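Local coordinates for Rho guanine nucleotide exchange factor 11 (Homo sapiens, PDB 5JHH), which probably activates Rho-family GTPases by promoting the exchange of bound GDP for GTP through its tandem DH and PH domains, at residues P259-W262 / K268-D271; R39-L44 / P71-I76; K85-E90 / K95-L100. All coordinates share one frame; numbering follows the deposited sequence. Where two conformers were deposited one is given.

Interaction 1 of 3, residues P259-W262 / K268-D271; sequences PLTW and KTLD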
ATOM      1  N   PRO A 259       7.172  -6.201  17.640  1.00 34.45           N
ATOM      2  CA  PRO A 259       7.214  -6.997  18.830  1.00 38.50           C
ATOM      3  C   PRO A 259       8.151  -8.200  18.627  1.00 36.88           C
ATOM      4  O   PRO A 259       8.221  -8.755  17.537  1.00 42.49           O
ATOM      5  CB  PRO A 259       5.753  -7.446  18.987  1.00 38.07           C
ATOM      6  CG  PRO A 259       5.247  -7.533  17.575  1.00 38.18           C
ATOM      7  CD  PRO A 259       5.958  -6.434  16.836  1.00 34.98           C
ATOM      8  N   LEU A 260       8.893  -8.535  19.670  1.00 36.37           N
ATOM      9  CA  LEU A 260       9.791  -9.687  19.698  1.00 39.45           C
ATOM     10  C   LEU A 260       9.764 -10.262  21.116  1.00 39.67           C
ATOM     11  O   LEU A 260       9.604  -9.528  22.096  1.00 38.57           O
ATOM     12  CB  LEU A 260      11.226  -9.254  19.359  1.00 37.87           C
ATOM     13  CG  LEU A 260      11.471  -8.878  17.892  1.00 39.42           C
ATOM     14  CD1 LEU A 260      12.869  -8.319  17.716  1.00 39.30           C
ATOM     15  CD2 LEU A 260      11.260 -10.064  16.961  1.00 40.20           C
ATOM     16  N   THR A 261       9.914 -11.570  21.233  1.00 42.30           N
ATOM     17  CA  THR A 261      10.003 -12.173  22.551  1.00 46.45           C
ATOM     18  C   THR A 261      11.469 -12.491  22.835  1.00 43.74           C
ATOM     19  O   THR A 261      12.132 -13.137  22.046  1.00 50.05           O
ATOM     20  CB  THR A 261       9.114 -13.423  22.653  1.00 45.78           C
ATOM     21  OG1 THR A 261       7.770 -13.064  22.327  1.00 50.45           O
ATOM     22  CG2 THR A 261       9.121 -13.963  24.067  1.00 51.42           C
ATOM     23  N   TRP A 262      11.957 -12.006  23.961  1.00 44.59           N
ATOM     24  CA  TRP A 262      13.325 -12.250  24.424  1.00 47.76           C
ATOM     25  C   TRP A 262      13.483 -13.479  25.344  1.00 48.48           C
ATOM     26  O   TRP A 262      13.039 -13.471  26.489  1.00 48.60           O
ATOM     27  CB  TRP A 262      13.752 -11.029  25.214  1.00 44.84           C
ATOM     28  CG  TRP A 262      15.174 -10.914  25.513  1.00 41.22           C
ATOM     29  CD1 TRP A 262      16.184 -11.791  25.197  1.00 39.02           C
ATOM     30  CD2 TRP A 262      15.769  -9.837  26.230  1.00 36.59           C
ATOM     31  NE1 TRP A 262      17.380 -11.296  25.682  1.00 43.49           N
ATOM     32  CE2 TRP A 262      17.139 -10.105  26.332  1.00 40.12           C
ATOM     33  CE3 TRP A 262      15.262  -8.680  26.825  1.00 39.53           C
ATOM     34  CZ2 TRP A 262      18.019  -9.220  26.944  1.00 45.51           C
ATOM     35  CZ3 TRP A 262      16.133  -7.805  27.448  1.00 41.92           C
ATOM     36  CH2 TRP A 262      17.494  -8.073  27.500  1.00 46.28           C
ATOM     37  N   LYS A 268      12.706 -18.399  31.203  1.00 78.24           N
ATOM     38  CA  LYS A 268      12.162 -17.072  31.362  1.00 75.80           C
ATOM     39  C   LYS A 268      12.124 -16.395  29.985  1.00 71.52           C
ATOM     40  O   LYS A 268      13.037 -16.537  29.166  1.00 59.05           O
ATOM     41  CB  LYS A 268      13.006 -16.282  32.361  1.00 72.68           C
ATOM     42  CG  LYS A 268      12.508 -14.884  32.679  1.00 73.60           C
ATOM     43  CD  LYS A 268      13.525 -14.179  33.562  1.00 78.24           C
ATOM     44  CE  LYS A 268      13.251 -12.689  33.708  1.00 88.18           C
ATOM     45  NZ  LYS A 268      14.442 -11.972  34.253  1.00 92.86           N
ATOM     46  N   THR A 269      11.035 -15.691  29.726  1.00 68.92           N
ATOM     47  CA  THR A 269      10.911 -14.891  28.536  1.00 63.17           C
ATOM     48  C   THR A 269      10.414 -13.515  28.915  1.00 61.50           C
ATOM     49  O   THR A 269       9.827 -13.321  29.975  1.00 66.60           O
ATOM     50  CB  THR A 269       9.928 -15.519  27.549  1.00 63.60           C
ATOM     51  OG1 THR A 269       8.654 -15.661  28.188  1.00 66.68           O
ATOM     52  CG2 THR A 269      10.437 -16.877  27.078  1.00 56.05           C
ATOM     53  N   LEU A 270      10.685 -12.554  28.053  1.00 59.63           N
ATOM     54  CA  LEU A 270      10.297 -11.183  28.282  1.00 57.91           C
ATOM     55  C   LEU A 270       9.707 -10.687  26.947  1.00 60.17           C
ATOM     56  O   LEU A 270      10.275 -10.938  25.869  1.00 58.62           O
ATOM     57  CB  LEU A 270      11.532 -10.410  28.734  1.00 66.52           C
ATOM     58  CG  LEU A 270      11.473  -8.925  29.113  1.00 74.25           C
ATOM     59  CD1 LEU A 270      10.066  -8.457  29.477  1.00 84.17           C
ATOM     60  CD2 LEU A 270      12.457  -8.651  30.248  1.00 74.72           C
ATOM     61  N   ASP A 271       8.508 -10.111  26.995  1.00 54.27           N
ATOM     62  CA  ASP A 271       7.840  -9.684  25.769  1.00 51.95           C
ATOM     63  C   ASP A 271       8.217  -8.242  25.516  1.00 48.50           C
ATOM     64  O   ASP A 271       8.017  -7.389  26.361  1.00 47.25           O
ATOM     65  CB  ASP A 271       6.317  -9.836  25.853  1.00 53.45           C
ATOM     66  CG  ASP A 271       5.821 -11.187  25.334  1.00 58.21           C
ATOM     67  OD1 ASP A 271       6.624 -12.005  24.800  1.00 58.82           O
ATOM     68  OD2 ASP A 271       4.600 -11.424  25.465  1.00 58.92           O
TER
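T261 and D271 stand side by side on one face of a two-stranded antiparallel ladder, while W262 and L270 share the other, and the two pairs show how one hairpin carries different chemistry on its two sides. On the T261 face the side chains point the same way, and the hydroxyl OG1 of T261 donates to OD1 of D271 over 2.9 Å. It reaches the carboxylate from the syn side but 33° out of its plane, so the bond slants onto the group. The methyl CG2 of T261 lies trans to its own backbone nitrogen (OG1 at chi1 -56°), which turns it along the partner strand to meet CB of T269 at 3.9 Å. Replacing T261 with a valine would probably leave OD1 of D271 without this donor and the carboxylate freer to turn.

The backbone joins the strands at W262 and L270, a hydrogen-bonded pair, next to the non-hydrogen-bonded pair T261 and D271. W262 N gives a 2.8 Å bond to L270 O, almost straight at the acceptor with a C=O···N angle of 163°; L270 N returns a 3.0 Å bond to W262 O from a more bent direction. On this second face CB of W262 lies 4.2 Å from CB of L270, and CD2 of L270 approaches the indole obliquely. The buried indole also meets the rings of F310 and Y345 and touches L283, whereas the hydroxyl-carboxylate pair keeps to the more exposed side. The two strands, 254-263 and 269-277, form a beta hairpin of the PH domain's curled sheet, apolar on the W262 side and polar on the T261 side.

Interaction 2 of 3, residues R39-L44 / P71-I76; sequences RTLRVL and PELIEI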
ATOM      1  N   ARG A  39     -10.990  15.661 -11.809  0.50 26.85           N
ATOM      2  CA  ARG A  39     -12.329  15.889 -11.282  0.50 27.60           C
ATOM      3  C   ARG A  39     -12.331  15.661  -9.783  0.50 28.52           C
ATOM      4  O   ARG A  39     -12.841  16.491  -9.019  0.50 28.98           O
ATOM      5  CB  ARG A  39     -13.347  14.975 -11.957  0.50 29.81           C
ATOM      6  CG  ARG A  39     -14.799  15.407 -11.774  0.50 29.67           C
ATOM      7  CD  ARG A  39     -15.740  14.198 -11.728  0.50 30.33           C
ATOM      8  NE  ARG A  39     -16.875  14.449 -10.856  0.50 29.68           N
ATOM      9  CZ  ARG A  39     -17.064  13.866  -9.676  0.50 28.30           C
ATOM     10  NH1 ARG A  39     -18.120  14.173  -8.977  0.50 27.80           N
ATOM     11  NH2 ARG A  39     -16.217  12.962  -9.202  0.50 29.60           N
ATOM     12  N   THR A  40     -11.716  14.563  -9.356  1.00 27.11           N
ATOM     13  CA  THR A  40     -11.692  14.237  -7.954  1.00 24.20           C
ATOM     14  C   THR A  40     -10.964  15.294  -7.140  1.00 24.02           C
ATOM     15  O   THR A  40     -11.379  15.631  -6.046  1.00 21.84           O
ATOM     16  CB  THR A  40     -11.020  12.890  -7.735  1.00 25.44           C
ATOM     17  OG1 THR A  40     -11.745  11.902  -8.438  1.00 24.54           O
ATOM     18  CG2 THR A  40     -10.995  12.493  -6.285  1.00 25.93           C
ATOM     19  N   LEU A  41      -9.883  15.836  -7.661  1.00 22.25           N
ATOM     20  CA  LEU A  41      -9.225  16.875  -6.930  1.00 22.22           C
ATOM     21  C   LEU A  41     -10.105  18.111  -6.789  1.00 24.91           C
ATOM     22  O   LEU A  41     -10.020  18.826  -5.761  1.00 22.91           O
ATOM     23  CB  LEU A  41      -7.903  17.275  -7.557  1.00 21.49           C
ATOM     24  CG  LEU A  41      -6.876  16.166  -7.701  1.00 22.33           C
ATOM     25  CD1 LEU A  41      -5.642  16.728  -8.402  1.00 22.56           C
ATOM     26  CD2 LEU A  41      -6.487  15.558  -6.379  1.00 22.05           C
ATOM     27  N   ARG A  42     -10.905  18.403  -7.808  1.00 24.83           N
ATOM     28  CA  ARG A  42     -11.760  19.602  -7.749  1.00 28.25           C
ATOM     29  C   ARG A  42     -12.929  19.396  -6.842  1.00 27.28           C
ATOM     30  O   ARG A  42     -13.419  20.358  -6.255  1.00 27.10           O
ATOM     31  CB  ARG A  42     -12.255  20.062  -9.106  1.00 29.32           C
ATOM     32  CG  ARG A  42     -11.122  20.641  -9.915  1.00 29.92           C
ATOM     33  CD  ARG A  42     -11.601  21.168 -11.244  1.00 33.48           C
ATOM     34  NE  ARG A  42     -10.600  22.077 -11.798  1.00 34.70           N
ATOM     35  CZ  ARG A  42     -10.105  21.984 -13.015  1.00 39.03           C
ATOM     36  NH1 ARG A  42      -9.174  22.839 -13.408  1.00 39.58           N
ATOM     37  NH2 ARG A  42     -10.553  21.045 -13.845  1.00 43.19           N
ATOM     38  N   VAL A  43     -13.319  18.143  -6.665  1.00 24.90           N
ATOM     39  CA  VAL A  43     -14.264  17.814  -5.623  1.00 24.53           C
ATOM     40  C   VAL A  43     -13.643  18.075  -4.252  1.00 27.05           C
ATOM     41  O   VAL A  43     -14.288  18.687  -3.398  1.00 23.60           O
ATOM     42  CB  VAL A  43     -14.699  16.358  -5.679  1.00 24.61           C
ATOM     43  CG1 VAL A  43     -15.535  16.008  -4.468  1.00 22.27           C
ATOM     44  CG2 VAL A  43     -15.504  16.114  -6.938  1.00 26.84           C
ATOM     45  N   LEU A  44     -12.387  17.663  -4.046  1.00 23.56           N
ATOM     46  CA  LEU A  44     -11.775  17.922  -2.781  1.00 23.88           C
ATOM     47  C   LEU A  44     -11.755  19.423  -2.537  1.00 26.39           C
ATOM     48  O   LEU A  44     -11.942  19.895  -1.402  1.00 24.59           O
ATOM     49  CB  LEU A  44     -10.337  17.395  -2.727  1.00 25.44           C
ATOM     50  CG  LEU A  44     -10.151  15.886  -2.695  1.00 27.07           C
ATOM     51  CD1 LEU A  44      -8.679  15.549  -2.837  1.00 25.34           C
ATOM     52  CD2 LEU A  44     -10.668  15.313  -1.377  1.00 27.34           C
ATOM     53  N   PRO A  71      -4.142  23.795  -4.442  1.00 27.67           N
ATOM     54  CA  PRO A  71      -4.226  24.466  -5.739  1.00 25.41           C
ATOM     55  C   PRO A  71      -3.061  24.186  -6.651  1.00 26.36           C
ATOM     56  O   PRO A  71      -3.241  24.176  -7.823  1.00 25.68           O
ATOM     57  CB  PRO A  71      -4.264  25.937  -5.396  1.00 25.23           C
ATOM     58  CG  PRO A  71      -4.789  26.005  -4.060  1.00 26.25           C
ATOM     59  CD  PRO A  71      -4.126  24.906  -3.380  1.00 25.14           C
ATOM     60  N   GLU A  72      -1.898  23.951  -6.088  1.00 25.59           N
ATOM     61  CA  GLU A  72      -0.691  23.628  -6.843  1.00 29.44           C
ATOM     62  C   GLU A  72      -0.828  22.246  -7.434  1.00 26.15           C
ATOM     63  O   GLU A  72      -0.438  22.000  -8.575  1.00 26.26           O
ATOM     64  CB  GLU A  72       0.537  23.662  -5.938  1.00 33.71           C
ATOM     65  CG  GLU A  72       0.986  25.061  -5.537  1.00 42.06           C
ATOM     66  CD  GLU A  72       0.285  25.708  -4.317  1.00 48.75           C
ATOM     67  OE1 GLU A  72      -0.723  25.223  -3.710  1.00 44.12           O
ATOM     68  OE2 GLU A  72       0.782  26.797  -3.958  1.00 61.90           O
ATOM     69  N   LEU A  73      -1.362  21.342  -6.626  1.00 23.11           N
ATOM     70  CA  LEU A  73      -1.603  19.976  -7.044  1.00 26.51           C
ATOM     71  C   LEU A  73      -2.559  19.918  -8.209  1.00 23.31           C
ATOM     72  O   LEU A  73      -2.280  19.292  -9.212  1.00 26.50           O
ATOM     73  CB  LEU A  73      -2.136  19.140  -5.896  1.00 25.08           C
ATOM     74  CG  LEU A  73      -2.189  17.650  -6.155  1.00 24.23           C
ATOM     75  CD1 LEU A  73      -0.806  17.103  -6.424  1.00 23.03           C
ATOM     76  CD2 LEU A  73      -2.742  16.986  -4.903  1.00 28.14           C
ATOM     77  N   ILE A  74      -3.608  20.702  -8.129  1.00 22.95           N
ATOM     78  CA  ILE A  74      -4.580  20.761  -9.189  1.00 24.91           C
ATOM     79  C   ILE A  74      -3.966  21.283 -10.491  1.00 27.18           C
ATOM     80  O   ILE A  74      -4.229  20.727 -11.573  1.00 25.74           O
ATOM     81  CB  ILE A  74      -5.752  21.634  -8.753  1.00 25.89           C
ATOM     82  CG1 ILE A  74      -6.637  20.837  -7.782  1.00 27.32           C
ATOM     83  CG2 ILE A  74      -6.501  22.205  -9.935  1.00 22.70           C
ATOM     84  CD1 ILE A  74      -7.770  21.665  -7.159  1.00 27.64           C
ATOM     85  N   GLU A  75      -3.158  22.331 -10.397  1.00 27.00           N
ATOM     86  CA  GLU A  75      -2.488  22.864 -11.576  1.00 29.08           C
ATOM     87  C   GLU A  75      -1.424  21.908 -12.218  1.00 28.22           C
ATOM     88  O   GLU A  75      -1.318  21.805 -13.423  1.00 27.15           O
ATOM     89  CB  GLU A  75      -1.901  24.217 -11.225  1.00 33.93           C
ATOM     90  CG  GLU A  75      -1.308  24.998 -12.404  1.00 42.30           C
ATOM     91  CD  GLU A  75      -2.206  25.027 -13.634  1.00 44.61           C
ATOM     92  OE1 GLU A  75      -3.458  24.994 -13.505  1.00 47.48           O
ATOM     93  OE2 GLU A  75      -1.627  25.041 -14.738  1.00 53.38           O
ATOM     94  N   ILE A  76      -0.694  21.152 -11.420  1.00 25.41           N
ATOM     95  CA  ILE A  76       0.114  20.076 -11.951  1.00 24.13           C
ATOM     96  C   ILE A  76      -0.696  19.243 -12.936  1.00 25.73           C
ATOM     97  O   ILE A  76      -0.209  18.887 -14.029  1.00 24.15           O
ATOM     98  CB  ILE A  76       0.536  19.063 -10.865  1.00 27.24           C
ATOM     99  CG1 ILE A  76       1.558  19.619  -9.885  1.00 25.56           C
ATOM    100  CG2 ILE A  76       1.042  17.754 -11.458  1.00 30.58           C
ATOM    101  CD1 ILE A  76       2.819  20.056 -10.489  1.00 27.20           C
TER
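L41 overlaps I74 broadly, its CB resting 3.8 Å from CG1 of the isoleucine where helices 18-54 and 70-89 pass each other in the all-helical RhoGEF (DH) domain. The two short helical segments run nearly antiparallel, at 162°, with their axes 10.0 Å apart, and L41 and I74 are the residues whose backbones come nearest. Between these two segments the helices meet through side-chain packing, with no hydrogen bond across.

The beta-branch of I74 serves two neighbours. With CG1 opposite its own carbonyl carbon (chi1 -77°), the longer arm leans on L41, and its end, CD1, comes to 3.9 Å from the backbone O of L41. The shorter arm, CG2, is turned instead toward R42. L41 in turn uses two parts of its chain, for its CD1 reaches past I74 to CG of L73 at 4.2 Å. L41 and L73 are buried, and both also touch E166 of helix 165-182, while V116 and F120 of helix 107-121 lie against L73; the contact therefore deepens into the bundle on the leucine side.

On the side of R42 it grades to the surface. The end of R42 reaches toward helix 70-89, and its NH1 makes a weak hydrogen bond to N78 OD1, one turn beyond I74. E75 offers an opposite charge, but its OE1 is 6.1 Å from R42 NH1, too far for a salt bridge. Toward I74 the guanidinium makes a loose, oblique van der Waals contact, R42 NH1 lying 4.4 Å from CG2 of I74.

Interaction 3 of 3, residues K85-E90 / K95-L100; sequences KKLREE and KEISDL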
ATOM      1  N   LYS A  85      -5.454  17.410 -24.206  1.00 43.77           N
ATOM      2  CA  LYS A  85      -6.496  17.931 -25.054  1.00 49.52           C
ATOM      3  C   LYS A  85      -5.860  18.452 -26.365  1.00 48.88           C
ATOM      4  O   LYS A  85      -6.239  18.036 -27.447  1.00 46.64           O
ATOM      5  CB  LYS A  85      -7.219  19.051 -24.301  1.00 61.79           C
ATOM      6  CG  LYS A  85      -8.712  18.847 -24.059  1.00 73.98           C
ATOM      7  CD  LYS A  85      -9.541  19.703 -25.037  1.00 86.12           C
ATOM      8  CE  LYS A  85     -10.762  20.377 -24.399  1.00 93.94           C
ATOM      9  NZ  LYS A  85     -12.056  19.751 -24.799  1.00 93.32           N
ATOM     10  N   LYS A  86      -4.869  19.330 -26.254  1.00 48.79           N
ATOM     11  CA  LYS A  86      -4.154  19.850 -27.418  1.00 55.69           C
ATOM     12  C   LYS A  86      -3.805  18.730 -28.409  1.00 56.12           C
ATOM     13  O   LYS A  86      -4.074  18.829 -29.591  1.00 60.72           O
ATOM     14  CB  LYS A  86      -2.870  20.565 -26.972  1.00 57.73           C
ATOM     15  CG  LYS A  86      -2.857  22.068 -27.220  1.00 66.60           C
ATOM     16  CD  LYS A  86      -1.776  22.477 -28.214  1.00 69.07           C
ATOM     17  CE  LYS A  86      -0.541  23.039 -27.510  1.00 68.70           C
ATOM     18  NZ  LYS A  86       0.679  22.952 -28.367  1.00 66.50           N
ATOM     19  N   LEU A  87      -3.224  17.655 -27.900  1.00 53.30           N
ATOM     20  CA  LEU A  87      -2.755  16.549 -28.727  1.00 53.61           C
ATOM     21  C   LEU A  87      -3.897  15.728 -29.354  1.00 51.88           C
ATOM     22  O   LEU A  87      -3.769  15.220 -30.463  1.00 56.64           O
ATOM     23  CB  LEU A  87      -1.873  15.648 -27.880  1.00 46.71           C
ATOM     24  CG  LEU A  87      -1.223  14.489 -28.575  1.00 49.43           C
ATOM     25  CD1 LEU A  87      -0.050  14.980 -29.406  1.00 51.57           C
ATOM     26  CD2 LEU A  87      -0.738  13.525 -27.514  1.00 52.60           C
ATOM     27  N   ARG A  88      -5.001  15.601 -28.639  1.00 47.60           N
ATOM     28  CA  ARG A  88      -6.156  14.907 -29.141  1.00 56.99           C
ATOM     29  C   ARG A  88      -6.714  15.768 -30.294  1.00 61.95           C
ATOM     30  O   ARG A  88      -7.276  15.253 -31.253  1.00 64.86           O
ATOM     31  CB  ARG A  88      -7.132  14.642 -27.967  1.00 60.83           C
ATOM     32  CG  ARG A  88      -8.503  14.015 -28.234  1.00 73.74           C
ATOM     33  CD  ARG A  88      -8.570  12.970 -29.352  1.00 88.16           C
ATOM     34  NE  ARG A  88      -8.889  13.552 -30.670  1.00 97.37           N
ATOM     35  CZ  ARG A  88     -10.095  13.594 -31.250  1.00 94.84           C
ATOM     36  NH1 ARG A  88     -10.210  14.157 -32.453  1.00 98.64           N
ATOM     37  NH2 ARG A  88     -11.176  13.072 -30.668  1.00 89.99           N
ATOM     38  N   GLU A  89      -6.469  17.069 -30.268  1.00 66.19           N
ATOM     39  CA  GLU A  89      -6.983  17.930 -31.343  1.00 71.80           C
ATOM     40  C   GLU A  89      -6.532  17.528 -32.752  1.00 66.15           C
ATOM     41  O   GLU A  89      -7.317  17.589 -33.674  1.00 68.00           O
ATOM     42  CB  GLU A  89      -6.713  19.418 -31.059  1.00 71.76           C
ATOM     43  CG  GLU A  89      -7.790  20.008 -30.150  1.00 72.61           C
ATOM     44  CD  GLU A  89      -7.401  21.315 -29.487  1.00 77.94           C
ATOM     45  OE1 GLU A  89      -6.410  21.969 -29.914  1.00 75.89           O
ATOM     46  OE2 GLU A  89      -8.110  21.672 -28.521  1.00 75.31           O
ATOM     47  N   GLU A  90      -5.312  17.050 -32.915  1.00 65.91           N
ATOM     48  CA  GLU A  90      -4.862  16.622 -34.235  1.00 72.92           C
ATOM     49  C   GLU A  90      -5.298  15.194 -34.599  1.00 73.09           C
ATOM     50  O   GLU A  90      -4.534  14.449 -35.207  1.00 82.80           O
ATOM     51  CB  GLU A  90      -3.346  16.746 -34.330  1.00 73.51           C
ATOM     52  CG  GLU A  90      -2.811  18.104 -33.901  1.00 76.56           C
ATOM     53  CD  GLU A  90      -1.624  17.956 -32.980  1.00 80.27           C
ATOM     54  OE1 GLU A  90      -0.878  16.969 -33.154  1.00 75.65           O
ATOM     55  OE2 GLU A  90      -1.456  18.793 -32.068  1.00 83.09           O
ATOM     56  N   LYS A  95      -0.665   9.852 -32.092  1.00 44.50           N
ATOM     57  CA  LYS A  95       0.573   9.383 -32.685  1.00 56.21           C
ATOM     58  C   LYS A  95       1.607   9.245 -31.595  1.00 53.34           C
ATOM     59  O   LYS A  95       1.346   8.527 -30.653  1.00 55.98           O
ATOM     60  CB  LYS A  95       1.008  10.298 -33.832  1.00 67.24           C
ATOM     61  CG  LYS A  95       0.075  10.229 -35.043  1.00 73.57           C
ATOM     62  CD  LYS A  95      -0.040   8.807 -35.599  1.00 83.58           C
ATOM     63  CE  LYS A  95      -0.644   8.781 -37.003  1.00 95.17           C
ATOM     64  NZ  LYS A  95      -2.046   9.298 -37.040  1.00 93.80           N
ATOM     65  N   GLU A  96       2.751   9.921 -31.679  1.00 49.18           N
ATOM     66  CA  GLU A  96       3.744   9.815 -30.615  1.00 47.04           C
ATOM     67  C   GLU A  96       3.247  10.504 -29.337  1.00 44.70           C
ATOM     68  O   GLU A  96       2.579  11.544 -29.368  1.00 31.73           O
ATOM     69  CB  GLU A  96       5.131  10.370 -30.968  1.00 51.79           C
ATOM     70  CG  GLU A  96       5.322  10.972 -32.347  1.00 64.17           C
ATOM     71  CD  GLU A  96       5.445   9.900 -33.405  1.00 63.96           C
ATOM     72  OE1 GLU A  96       4.550   9.823 -34.273  1.00 67.38           O
ATOM     73  OE2 GLU A  96       6.407   9.107 -33.332  1.00 65.16           O
ATOM     74  N   ILE A  97       3.611   9.919 -28.208  1.00 35.98           N
ATOM     75  CA  ILE A  97       3.126  10.395 -26.948  1.00 35.34           C
ATOM     76  C   ILE A  97       4.243  10.564 -25.948  1.00 33.36           C
ATOM     77  O   ILE A  97       4.025  11.135 -24.889  1.00 31.61           O
ATOM     78  CB  ILE A  97       2.036   9.446 -26.440  1.00 38.81           C
ATOM     79  CG1 ILE A  97       0.974  10.251 -25.735  1.00 42.00           C
ATOM     80  CG2 ILE A  97       2.620   8.276 -25.633  1.00 35.77           C
ATOM     81  CD1 ILE A  97      -0.149   9.391 -25.217  1.00 52.36           C
ATOM     82  N   SER A  98       5.461  10.170 -26.316  1.00 28.91           N
ATOM     83  CA  SER A  98       6.525  10.124 -25.345  1.00 30.46           C
ATOM     84  C   SER A  98       6.896  11.512 -24.828  1.00 28.66           C
ATOM     85  O   SER A  98       7.219  11.664 -23.663  1.00 30.36           O
ATOM     86  CB  SER A  98       7.767   9.415 -25.901  1.00 30.71           C
ATOM     87  OG  SER A  98       8.220  10.058 -27.065  1.00 31.83           O
ATOM     88  N   ASP A  99       6.875  12.512 -25.690  1.00 27.03           N
ATOM     89  CA  ASP A  99       7.230  13.842 -25.281  1.00 30.38           C
ATOM     90  C   ASP A  99       6.204  14.406 -24.248  1.00 29.00           C
ATOM     91  O   ASP A  99       6.560  15.132 -23.365  1.00 25.51           O
ATOM     92  CB  ASP A  99       7.242  14.771 -26.490  1.00 36.11           C
ATOM     93  CG  ASP A  99       8.452  14.563 -27.431  1.00 40.04           C
ATOM     94  OD1 ASP A  99       9.491  13.994 -27.049  1.00 39.80           O
ATOM     95  OD2 ASP A  99       8.345  15.040 -28.575  1.00 41.91           O
ATOM     96  N   LEU A 100       4.922  14.175 -24.465  1.00 25.29           N
ATOM     97  CA  LEU A 100       3.935  14.532 -23.493  1.00 28.70           C
ATOM     98  C   LEU A 100       4.210  13.824 -22.146  1.00 28.72           C
ATOM     99  O   LEU A 100       4.195  14.456 -21.099  1.00 30.22           O
ATOM    100  CB  LEU A 100       2.562  14.187 -24.035  1.00 30.54           C
ATOM    101  CG  LEU A 100       1.347  14.504 -23.180  1.00 31.41           C
ATOM    102  CD1 LEU A 100       1.276  15.964 -22.765  1.00 33.95           C
ATOM    103  CD2 LEU A 100       0.120  14.138 -23.965  1.00 30.18           C
TER
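L87 reaches across to the segment 95-100 with one methyl, CD2, which meets CD2 of L100 at 3.7 Å. L87 CD2 also lies 4.1 Å from CG1 of I97 and near the backbone O of E96. This small apolar cluster closes the loop that connects helix 70-89 to helix 98-105 in the helical DH domain. The leucine takes CG trans to its backbone N (chi1 -176°), which sends the branch out from its helix toward the segment 95-100. The side chains then differ in how they meet: L87 runs roughly perpendicular to I97, but slants across L100. With no hydrogen bond between the segments, the contact depends on the fit of these hydrocarbon groups.

Around this first shell, the loop residue I94 also touches L87, and A83 and M84 of helix 70-89 lie against L100. I97, the N-cap residue of helix 98-105, is buried against I27 and F31 of helix 18-54 and against L194 of helix 189-227. Polar bonds hold the start of helix 98-105: E190 accepts from the backbone N of I97 through OE2, D99 forms a salt bridge with K193, and W80 NE1 of helix 70-89 bonds to the backbone O of L100.

How the interactions relate
Interactions 2 and 3 both use helix 70-89, about 22 Å apart between centres, and both lie in the DH domain, where they pair side chains without a hydrogen bond across the segments. They differ in depth: the contact of 39-44 with 71-76 runs from buried leucines to a surface arginine, whereas that of 85-90 with 95-100 is smaller and sits at a loop toward the edge of the chain. Interaction 1, in the PH domain, lies some 48 Å and 60 Å from their centres, on the opposite side of the chain's centre. Its strands are joined by backbone bonds, and alternating side chains place the buried indole on one face and the polar pair on the more exposed other.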